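Local coordinates for protein amicyanin (Paracoccus versutus, PDB 1ID2) that binds one copper ion in a type 1 blue copper site and transfers electrons, as other cupredoxins of the plastocyanin/azurin family do, at residues D16-A21 and T43-N48; I4-E9 and Q77-T82. All coordinates share one frame; numbering follows the deposited sequence.

Interaction 1: residues D16-A21 and T43-N48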
ATOM      1  N   ASP A  16     -13.022   7.999   4.006  1.00 19.45           N
ATOM      2  CA  ASP A  16     -12.124   8.587   5.012  1.00 26.13           C
ATOM      3  C   ASP A  16     -10.782   9.081   4.472  1.00 17.04           C
ATOM      4  O   ASP A  16      -9.977   9.618   5.238  1.00 30.92           O
ATOM      5  CB  ASP A  16     -11.839   7.606   6.166  1.00 25.64           C
ATOM      6  CG  ASP A  16     -13.090   7.214   6.953  1.00 29.72           C
ATOM      7  OD1 ASP A  16     -13.028   6.176   7.652  1.00 73.87           O
ATOM      8  OD2 ASP A  16     -14.140   7.893   6.850  1.00 71.72           O
ATOM      9  N   VAL A  17     -10.513   8.830   3.187  1.00 25.63           N
ATOM     10  CA  VAL A  17      -9.251   9.228   2.539  1.00 21.18           C
ATOM     11  C   VAL A  17      -9.224  10.741   2.268  1.00 19.08           C
ATOM     12  O   VAL A  17     -10.205  11.309   1.791  1.00 19.64           O
ATOM     13  CB  VAL A  17      -9.051   8.474   1.192  1.00 11.73           C
ATOM     14  CG1 VAL A  17      -7.703   8.901   0.519  1.00  8.98           C
ATOM     15  CG2 VAL A  17      -9.113   6.941   1.432  1.00  5.40           C
ATOM     16  N   PRO A  18      -8.121  11.423   2.626  1.00 30.14           N
ATOM     17  CA  PRO A  18      -8.181  12.872   2.440  1.00 23.27           C
ATOM     18  C   PRO A  18      -7.988  13.302   0.993  1.00 26.31           C
ATOM     19  O   PRO A  18      -7.377  12.590   0.176  1.00 18.33           O
ATOM     20  CB  PRO A  18      -7.084  13.402   3.376  1.00 22.28           C
ATOM     21  CG  PRO A  18      -6.180  12.275   3.576  1.00 23.44           C
ATOM     22  CD  PRO A  18      -7.049  11.050   3.564  1.00 20.93           C
ATOM     23  N   ALA A  19      -8.510  14.478   0.679  1.00 14.96           N
ATOM     24  CA  ALA A  19      -8.651  14.890  -0.699  1.00 24.52           C
ATOM     25  C   ALA A  19      -7.294  15.062  -1.399  1.00 25.20           C
ATOM     26  O   ALA A  19      -7.195  15.011  -2.627  1.00 19.94           O
ATOM     27  CB  ALA A  19      -9.449  16.169  -0.750  1.00 20.44           C
ATOM     28  N   ASP A  20      -6.255  15.341  -0.627  1.00 20.21           N
ATOM     29  CA  ASP A  20      -4.953  15.661  -1.220  1.00 29.53           C
ATOM     30  C   ASP A  20      -3.981  14.478  -1.244  1.00 29.96           C
ATOM     31  O   ASP A  20      -2.810  14.626  -1.587  1.00 40.92           O
ATOM     32  CB  ASP A  20      -4.313  16.861  -0.486  1.00 37.89           C
ATOM     33  CG  ASP A  20      -4.091  16.613   1.017  1.00 46.59           C
ATOM     34  OD1 ASP A  20      -3.341  17.403   1.625  1.00 56.63           O
ATOM     35  OD2 ASP A  20      -4.672  15.674   1.607  1.00 40.49           O
ATOM     36  N   ALA A  21      -4.494  13.292  -0.947  1.00 27.92           N
ATOM     37  CA  ALA A  21      -3.669  12.101  -0.828  1.00 41.92           C
ATOM     38  C   ALA A  21      -3.139  11.595  -2.187  1.00 23.32           C
ATOM     39  O   ALA A  21      -3.718  11.885  -3.237  1.00 23.62           O
ATOM     40  CB  ALA A  21      -4.478  11.019  -0.124  1.00 13.00           C
ATOM     41  N   THR A  43       2.459   9.727   2.973  1.00 20.42           N
ATOM     42  CA  THR A  43       1.627   8.534   3.117  1.00 32.98           C
ATOM     43  C   THR A  43       1.034   8.191   1.746  1.00 21.26           C
ATOM     44  O   THR A  43       0.804   9.095   0.936  1.00 13.97           O
ATOM     45  CB  THR A  43       0.478   8.785   4.166  1.00 27.94           C
ATOM     46  OG1 THR A  43       1.053   9.162   5.429  1.00 14.92           O
ATOM     47  CG2 THR A  43      -0.383   7.529   4.370  1.00 11.53           C
ATOM     48  N   VAL A  44       1.001   6.900   1.412  1.00 21.19           N
ATOM     49  CA  VAL A  44       0.332   6.436   0.195  1.00 12.43           C
ATOM     50  C   VAL A  44      -0.915   5.716   0.648  1.00 14.99           C
ATOM     51  O   VAL A  44      -0.855   4.953   1.580  1.00  7.82           O
ATOM     52  CB  VAL A  44       1.180   5.424  -0.612  1.00  8.32           C
ATOM     53  CG1 VAL A  44       0.498   5.109  -1.920  1.00  9.02           C
ATOM     54  CG2 VAL A  44       2.565   5.968  -0.867  1.00  5.49           C
ATOM     55  N   TYR A  45      -2.036   5.942  -0.029  1.00 14.85           N
ATOM     56  CA  TYR A  45      -3.239   5.160   0.211  1.00  6.51           C
ATOM     57  C   TYR A  45      -3.506   4.264  -0.979  1.00  3.80           C
ATOM     58  O   TYR A  45      -3.190   4.619  -2.112  1.00  6.91           O
ATOM     59  CB  TYR A  45      -4.447   6.077   0.422  1.00 13.04           C
ATOM     60  CG  TYR A  45      -4.416   6.866   1.719  1.00 11.31           C
ATOM     61  CD1 TYR A  45      -3.572   7.964   1.874  1.00 15.90           C
ATOM     62  CD2 TYR A  45      -5.276   6.557   2.755  1.00 14.67           C
ATOM     63  CE1 TYR A  45      -3.586   8.718   3.037  1.00 17.02           C
ATOM     64  CE2 TYR A  45      -5.323   7.328   3.906  1.00 13.57           C
ATOM     65  CZ  TYR A  45      -4.477   8.395   4.045  1.00 19.22           C
ATOM     66  OH  TYR A  45      -4.531   9.146   5.198  1.00 40.44           O
ATOM     67  N   TRP A  46      -3.973   3.057  -0.693  1.00  9.49           N
ATOM     68  CA  TRP A  46      -4.450   2.134  -1.708  1.00  9.54           C
ATOM     69  C   TRP A  46      -5.936   2.054  -1.488  1.00 11.92           C
ATOM     70  O   TRP A  46      -6.378   2.131  -0.354  1.00  5.91           O
ATOM     71  CB  TRP A  46      -3.843   0.746  -1.511  1.00  7.95           C
ATOM     72  CG  TRP A  46      -2.428   0.652  -1.965  1.00 16.37           C
ATOM     73  CD1 TRP A  46      -1.986   0.258  -3.192  1.00  4.79           C
ATOM     74  CD2 TRP A  46      -1.262   1.013  -1.204  1.00 13.85           C
ATOM     75  NE1 TRP A  46      -0.624   0.370  -3.251  1.00 13.45           N
ATOM     76  CE2 TRP A  46      -0.158   0.830  -2.055  1.00 10.45           C
ATOM     77  CE3 TRP A  46      -1.056   1.457   0.107  1.00 16.59           C
ATOM     78  CZ2 TRP A  46       1.153   1.090  -1.617  1.00 12.70           C
ATOM     79  CZ3 TRP A  46       0.239   1.711   0.529  1.00 13.86           C
ATOM     80  CH2 TRP A  46       1.325   1.524  -0.328  1.00 16.99           C
ATOM     81  N   VAL A  47      -6.704   2.034  -2.572  1.00  8.86           N
ATOM     82  CA  VAL A  47      -8.165   1.911  -2.483  1.00 10.26           C
ATOM     83  C   VAL A  47      -8.624   0.801  -3.428  1.00 11.38           C
ATOM     84  O   VAL A  47      -8.350   0.815  -4.626  1.00  8.92           O
ATOM     85  CB  VAL A  47      -8.890   3.235  -2.884  1.00 20.94           C
ATOM     86  CG1 VAL A  47     -10.398   3.047  -2.816  1.00 14.70           C
ATOM     87  CG2 VAL A  47      -8.465   4.379  -1.969  1.00 24.62           C
ATOM     88  N   ASN A  48      -9.276  -0.202  -2.864  1.00 12.66           N
ATOM     89  CA  ASN A  48      -9.762  -1.321  -3.628  1.00 12.69           C
ATOM     90  C   ASN A  48     -11.119  -0.995  -4.250  1.00 21.56           C
ATOM     91  O   ASN A  48     -12.074  -0.667  -3.535  1.00 11.89           O
ATOM     92  CB  ASN A  48      -9.892  -2.558  -2.722  1.00 13.66           C
ATOM     93  CG  ASN A  48     -10.263  -3.811  -3.509  1.00 11.83           C
ATOM     94  OD1 ASN A  48     -10.195  -3.810  -4.721  1.00 21.12           O
ATOM     95  ND2 ASN A  48     -10.651  -4.876  -2.814  1.00  6.75           N
TER
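In the cupredoxin beta-sandwich of amicyanin, the loop that leads from strand 4-13 into strand 22-27 folds over the outer face of the five-stranded sheet, and here it covers the side of strand 43-48 that carries Tyr45 and Val47. The loop makes a type I beta turn from Pro18 to Ala21, closed by Ala21 N donating to Pro18 O at 3.2 Å. No hydrogen bond joins the two segments; the contact is apolar and grouped round the ring of Tyr45. The CG of Tyr45 stands anti to its own carbonyl carbon (chi1 -69°), and CB points toward the loop, so that the side chains of Tyr45 and Val17 reach toward each other. Val17 keeps CG1 anti to the backbone N (chi1 -180°), which lays this methyl over one face of the ring, near CG and CD2, in a CH-pi contact: CG1 is 4.2 Å from the centroid of the Tyr45 ring and 20° off the ring normal. Its other methyl, CG2, turns to the next outward residue of the strand and lies 4.3 Å from Val47 CG2, a looser touch. Pro18 crosses the tyrosine at about a right angle and meets its phenol end, with CD 3.7 Å from Tyr45 CZ. On the far side of the turn Ala21 points its methyl at the ring obliquely, so residues from both ends of the turn reach one aromatic group. Trp46 and Val44 face the other way, into the core, where they meet Val103 of strand 100-105. Beneath the loop the sheet continues, with Val17 and Val47 both resting on Ala78 of strand 77-83. The closest approach of the alanine methyl to the ring is Ala21 CB to Tyr45 CD1, 3.8 Å.

Interaction 2: residues I4-E9 and Q77-T82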
ATOM      1  N   ILE A   4       8.712   2.122   7.694  1.00 18.90           N
ATOM      2  CA  ILE A   4       7.352   2.591   7.460  1.00 20.55           C
ATOM      3  C   ILE A   4       6.585   2.780   8.768  1.00 25.49           C
ATOM      4  O   ILE A   4       6.978   2.273   9.818  1.00 27.06           O
ATOM      5  CB  ILE A   4       6.555   1.605   6.562  1.00 16.14           C
ATOM      6  CG1 ILE A   4       6.416   0.254   7.257  1.00  8.62           C
ATOM      7  CG2 ILE A   4       7.241   1.447   5.219  1.00 20.24           C
ATOM      8  CD1 ILE A   4       5.415  -0.691   6.586  1.00 15.30           C
ATOM      9  N   THR A   5       5.495   3.533   8.695  1.00 21.02           N
ATOM     10  CA  THR A   5       4.577   3.679   9.817  1.00 17.13           C
ATOM     11  C   THR A   5       3.170   3.348   9.346  1.00 14.55           C
ATOM     12  O   THR A   5       2.689   3.852   8.313  1.00 18.23           O
ATOM     13  CB  THR A   5       4.599   5.135  10.401  1.00 37.65           C
ATOM     14  OG1 THR A   5       5.926   5.465  10.827  1.00 30.71           O
ATOM     15  CG2 THR A   5       3.667   5.263  11.596  1.00 20.50           C
ATOM     16  N   VAL A   6       2.538   2.436  10.068  1.00 19.71           N
ATOM     17  CA  VAL A   6       1.172   2.073   9.770  1.00 22.62           C
ATOM     18  C   VAL A   6       0.212   2.614  10.821  1.00 27.84           C
ATOM     19  O   VAL A   6       0.188   2.140  11.968  1.00 28.10           O
ATOM     20  CB  VAL A   6       1.029   0.559   9.575  1.00 20.06           C
ATOM     21  CG1 VAL A   6      -0.393   0.209   9.214  1.00 15.41           C
ATOM     22  CG2 VAL A   6       1.981   0.122   8.465  1.00 27.87           C
ATOM     23  N   THR A   7      -0.078   3.883  10.565  1.00 48.18           N
ATOM     24  CA  THR A   7      -1.420   4.433  10.609  1.00 87.85           C
ATOM     25  C   THR A   7      -2.439   3.506  11.296  1.00 83.14           C
ATOM     26  O   THR A   7      -2.507   3.427  12.532  1.00 31.99           O
ATOM     27  CB  THR A   7      -1.840   4.742   9.148  1.00 61.68           C
ATOM     28  OG1 THR A   7      -0.655   5.063   8.391  1.00 40.21           O
ATOM     29  CG2 THR A   7      -2.844   5.915   9.086  1.00 42.69           C
ATOM     30  N   SER A   8      -3.174   2.748  10.493  1.00 67.61           N
ATOM     31  CA  SER A   8      -4.239   1.914  11.014  1.00 36.31           C
ATOM     32  C   SER A   8      -3.975   0.501  10.531  1.00 21.19           C
ATOM     33  O   SER A   8      -3.661   0.286   9.355  1.00 40.13           O
ATOM     34  CB  SER A   8      -5.597   2.426  10.500  1.00 38.68           C
ATOM     35  OG  SER A   8      -6.679   1.636  10.957  1.00 57.19           O
ATOM     36  N   GLU A   9      -3.857  -0.405  11.487  1.00 17.29           N
ATOM     37  CA  GLU A   9      -3.868  -1.829  11.199  1.00 29.94           C
ATOM     38  C   GLU A   9      -5.065  -2.141  10.302  1.00 17.42           C
ATOM     39  O   GLU A   9      -4.924  -2.827   9.289  1.00 31.84           O
ATOM     40  CB  GLU A   9      -3.964  -2.629  12.500  1.00 41.05           C
ATOM     41  CG  GLU A   9      -3.507  -4.075  12.382  1.00 62.41           C
ATOM     42  CD  GLU A   9      -3.840  -4.898  13.614  1.00 63.93           C
ATOM     43  OE1 GLU A   9      -2.899  -5.337  14.309  1.00 66.28           O
ATOM     44  OE2 GLU A   9      -5.041  -5.113  13.884  1.00 68.50           O
ATOM     45  N   GLN A  77     -12.664  -0.086   0.403  1.00 13.72           N
ATOM     46  CA  GLN A  77     -11.847   0.202   1.553  1.00  5.25           C
ATOM     47  C   GLN A  77     -10.526   0.741   1.075  1.00 15.26           C
ATOM     48  O   GLN A  77     -10.215   0.715  -0.127  1.00 13.83           O
ATOM     49  CB  GLN A  77     -11.695  -1.049   2.399  1.00  2.00           C
ATOM     50  CG  GLN A  77     -13.023  -1.434   2.969  1.00 16.91           C
ATOM     51  CD  GLN A  77     -12.933  -2.531   3.986  1.00 20.69           C
ATOM     52  OE1 GLN A  77     -12.292  -3.560   3.761  1.00 24.29           O
ATOM     53  NE2 GLN A  77     -13.639  -2.357   5.088  1.00 94.05           N
ATOM     54  N   ALA A  78      -9.853   1.433   1.975  1.00 16.85           N
ATOM     55  CA  ALA A  78      -8.595   2.044   1.651  1.00  9.86           C
ATOM     56  C   ALA A  78      -7.568   1.630   2.718  1.00 21.64           C
ATOM     57  O   ALA A  78      -7.934   1.069   3.750  1.00 12.48           O
ATOM     58  CB  ALA A  78      -8.776   3.549   1.585  1.00  9.99           C
ATOM     59  N   TYR A  79      -6.284   1.810   2.427  1.00 19.55           N
ATOM     60  CA  TYR A  79      -5.231   1.422   3.362  1.00 16.62           C
ATOM     61  C   TYR A  79      -4.027   2.341   3.201  1.00 15.79           C
ATOM     62  O   TYR A  79      -3.703   2.750   2.084  1.00 23.11           O
ATOM     63  CB  TYR A  79      -4.841  -0.034   3.117  1.00 12.95           C
ATOM     64  CG  TYR A  79      -3.965  -0.641   4.187  1.00 17.23           C
ATOM     65  CD1 TYR A  79      -2.593  -0.725   3.999  1.00 11.11           C
ATOM     66  CD2 TYR A  79      -4.511  -1.189   5.347  1.00  9.89           C
ATOM     67  CE1 TYR A  79      -1.785  -1.334   4.914  1.00 11.60           C
ATOM     68  CE2 TYR A  79      -3.691  -1.813   6.284  1.00 19.38           C
ATOM     69  CZ  TYR A  79      -2.325  -1.883   6.043  1.00 17.23           C
ATOM     70  OH  TYR A  79      -1.463  -2.522   6.896  1.00 21.23           O
ATOM     71  N   ALA A  80      -3.442   2.748   4.328  1.00 14.60           N
ATOM     72  CA  ALA A  80      -2.404   3.774   4.340  1.00  8.67           C
ATOM     73  C   ALA A  80      -1.117   3.259   4.946  1.00 20.24           C
ATOM     74  O   ALA A  80      -1.126   2.564   5.965  1.00 11.36           O
ATOM     75  CB  ALA A  80      -2.872   4.990   5.119  1.00 15.76           C
ATOM     76  N   ILE A  81      -0.015   3.642   4.319  1.00 13.39           N
ATOM     77  CA  ILE A  81       1.310   3.374   4.829  1.00 13.66           C
ATOM     78  C   ILE A  81       2.094   4.659   4.656  1.00 16.88           C
ATOM     79  O   ILE A  81       2.106   5.252   3.557  1.00  8.43           O
ATOM     80  CB  ILE A  81       2.032   2.224   4.052  1.00 15.32           C
ATOM     81  CG1 ILE A  81       1.249   0.925   4.166  1.00  7.78           C
ATOM     82  CG2 ILE A  81       3.419   1.999   4.642  1.00  6.58           C
ATOM     83  CD1 ILE A  81       1.902  -0.262   3.480  1.00 12.66           C
ATOM     84  N   THR A  82       2.737   5.089   5.742  1.00 13.45           N
ATOM     85  CA  THR A  82       3.645   6.222   5.717  1.00  7.18           C
ATOM     86  C   THR A  82       5.085   5.736   5.558  1.00 15.21           C
ATOM     87  O   THR A  82       5.552   4.914   6.337  1.00 15.99           O
ATOM     88  CB  THR A  82       3.500   7.027   7.002  1.00 15.33           C
ATOM     89  OG1 THR A  82       2.145   7.486   7.099  1.00 14.46           O
ATOM     90  CG2 THR A  82       4.456   8.210   7.019  1.00  7.73           C
TER
HETATM   91  O   HOH W   1      -3.813   1.743   7.353  1.00 30.87           O
HETATM   92  O   HOH W   2      -2.565  -4.057   8.590  1.00 28.62           O
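At the edge of the five-stranded sheet, strand 4-13 pairs antiparallel with strand 77-83, tightly at Thr5 and loosely over residues 7-9. Thr5 and Thr82 form a hydrogen-bonded pair: Thr5 N donates a hydrogen bond to Thr82 O (2.7 Å), and Thr82 N donates one back to Thr5 O (2.9 Å), both nearly straight and in the carbonyl planes. On the core side Ile4 crosses Ile81 obliquely, with Ile4 CB 3.7 Å from Ile81 CG2. Beyond Thr5 the chain leaves the strand, and by Thr7 it has drawn away; two waters take over. Water 1 donates to Ser8 O at 2.5 Å, accepts from Ala80 N and lies over one face of the Tyr79 ring. Water 2 links Glu9 O to the phenol, 2.5 Å from Tyr79 OH. The ring, its CG anti to the backbone N (chi1 -168°), turns its edge to the backbone, CE2 lying 3.4 Å from Glu9 O in the ring plane. An alanine at Tyr79 would probably loosen the loop, losing the phenol's link to water 2 and the ring's contact with Val6 CG1. Here water replaces direct amide pairing, serving two carbonyls and the N-H of Ala80, until direct bonding resumes at Val12.

Overall arrangement
Interactions 1 and 2 lie 10 Å apart, centre to centre, on one five-stranded sheet, where strands 43-48 and 77-83 run side by side. Along the chain the order is 4-9, 16-21, 43-48, 77-82, so interaction 1 falls wholly between the two halves of interaction 2. The two meet directly: Tyr79 N and Trp46 O are hydrogen-bonded (2.8 Å), as are the hydroxyls of Thr43 and Thr82, and Val17 packs on Ala78. Interaction 2 adds the edge strand, while interaction 1 covers part of the sheet's outer face, at Tyr45 and Val47. Neither contact includes a copper ligand, the side chains of Val47 and Tyr79 lying about 13 and 12 Å from the ion, although Asn48 touches the ligand His54.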